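Local coordinates for protein flavin prenyltransferase PAD1, mitochondrial (Aspergillus niger, PDB 6QLG) that probably joins a dimethylallyl group to the flavin of FMN without a metal, making the prenylated cofactor used by ferulic acid decarboxylase, at residues S166-H169 against L170-L174. Sequence-based numbering, arbitrary orientation.
Sequences SEIH and LRNML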
# COMPACT_ATOMS: atom_id res chain seq x y z
N SER B 166 14.48 6.16 -14.16
CA SER B 166 13.22 5.49 -14.37
C SER B 166 12.53 5.24 -13.03
O SER B 166 13.09 5.48 -11.96
CB SER B 166 13.43 4.17 -15.11
OG SER B 166 13.96 3.18 -14.23
N GLU B 167 11.30 4.73 -13.10
CA GLU B 167 10.59 4.37 -11.87
C GLU B 167 11.28 3.21 -11.16
O GLU B 167 11.19 3.11 -9.93
CB GLU B 167 9.13 4.05 -12.19
CG GLU B 167 8.64 2.72 -11.64
CD GLU B 167 7.19 2.76 -11.20
OE1 GLU B 167 6.90 2.36 -10.05
OE2 GLU B 167 6.33 3.20 -12.00
N ILE B 168 11.97 2.35 -11.90
CA ILE B 168 12.76 1.28 -11.29
C ILE B 168 13.85 1.87 -10.40
O ILE B 168 13.98 1.51 -9.22
CB ILE B 168 13.36 0.36 -12.37
CG1 ILE B 168 12.27 -0.14 -13.33
CG2 ILE B 168 14.12 -0.80 -11.73
CD1 ILE B 168 11.37 -1.18 -12.73
N HIS B 169 14.66 2.77 -10.96
CA HIS B 169 15.74 3.39 -10.20
C HIS B 169 15.21 4.09 -8.96
O HIS B 169 15.75 3.93 -7.86
CB HIS B 169 16.49 4.40 -11.08
CG HIS B 169 17.01 3.82 -12.36
ND1 HIS B 169 16.90 4.48 -13.57
CD2 HIS B 169 17.66 2.67 -12.62
CE1 HIS B 169 17.45 3.75 -14.52
NE2 HIS B 169 17.93 2.64 -13.97
N LEU B 170 14.14 4.87 -9.11
CA LEU B 170 13.63 5.67 -8.00
C LEU B 170 13.01 4.80 -6.92
O LEU B 170 13.16 5.08 -5.73
CB LEU B 170 12.62 6.70 -8.52
CG LEU B 170 13.30 7.90 -9.17
CD1 LEU B 170 12.31 8.78 -9.89
CD2 LEU B 170 14.06 8.70 -8.12
N ARG B 171 12.32 3.72 -7.31
CA ARG B 171 11.80 2.79 -6.32
C ARG B 171 12.94 2.14 -5.54
O ARG B 171 12.87 2.02 -4.31
CB ARG B 171 10.94 1.72 -7.00
CG ARG B 171 10.52 0.59 -6.06
CD ARG B 171 10.31 -0.72 -6.81
NE ARG B 171 11.57 -1.35 -7.18
CZ ARG B 171 11.75 -2.08 -8.28
NH1 ARG B 171 10.74 -2.28 -9.12
NH2 ARG B 171 12.93 -2.62 -8.54
N ASN B 172 14.00 1.72 -6.24
CA ASN B 172 15.14 1.13 -5.55
C ASN B 172 15.78 2.14 -4.60
O ASN B 172 16.16 1.78 -3.48
CB ASN B 172 16.16 0.63 -6.57
CG ASN B 172 15.69 -0.60 -7.31
OD1 ASN B 172 14.64 -1.16 -6.99
ND2 ASN B 172 16.46 -1.04 -8.30
N MET B 173 15.90 3.40 -5.02
CA MET B 173 16.49 4.42 -4.17
C MET B 173 15.63 4.68 -2.93
O MET B 173 16.14 4.73 -1.81
CB MET B 173 16.69 5.72 -4.95
CG MET B 173 17.83 5.68 -5.95
SD MET B 173 17.85 7.18 -6.95
CE MET B 173 19.15 6.79 -8.12
N LEU B 174 14.32 4.86 -3.13
CA LEU B 174 13.44 5.15 -2.01
C LEU B 174 13.44 4.00 -1.00
O LEU B 174 13.57 4.22 0.21
CB LEU B 174 12.02 5.42 -2.51
CG LEU B 174 10.95 5.58 -1.41
CD1 LEU B 174 11.24 6.81 -0.55
CD2 LEU B 174 9.55 5.65 -2.01
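The Arg171 guanidinium has Ile168 O over one face, toward its rim, while Ile168 runs beside it with CD1 3.8 Å from Arg171 NH1 and CG2 3.9 Å from Arg171 NH2. A bend at chi3 (75°) turns the guanidinium back to the neighbouring Asn172 amide, where Arg171 NH2 donates to Asn172 OD1 at 2.7 Å and NE adds a weak bond to the same oxygen. Asn172 CG lies 3.3 Å from Ile168 O, the carbonyl that accepts Asn172 N. Arg171 NH2 and Asn172 ND2 also reach the backbone carbonyls of His134 and Ser135 of a second subunit, which fixes both flat groups at the interface.

The His169 imidazole carries Ser166 OG over one face near the rim. With CG anti to the carbonyl carbon (chi1 -55°), the ring lies back beside the N-terminal end of the helix. There His169 ND1 accepts from Ser166 N at 3.0 Å. The bond is nearly straight (174°), though its donor is tilted out of the ring plane. His169 NE2 is hydrogen-bonded to Asp147 OD2 of the second subunit. Ser166 OG in turn receives weak bonds from Ile168 N and His169 N, and Leu170 N donates to Ser166 O at 3.1 Å, opening the regular i to i+4 ladder.

This reciprocal Ser166-His169 pairing is a capping box, starting helix 167-178 between strands 155-160 and 182-183, a beta-alpha-beta unit of the Rossmann-like UbiX/PAD1 fold, with the histidine packed on FMN-binding Met127.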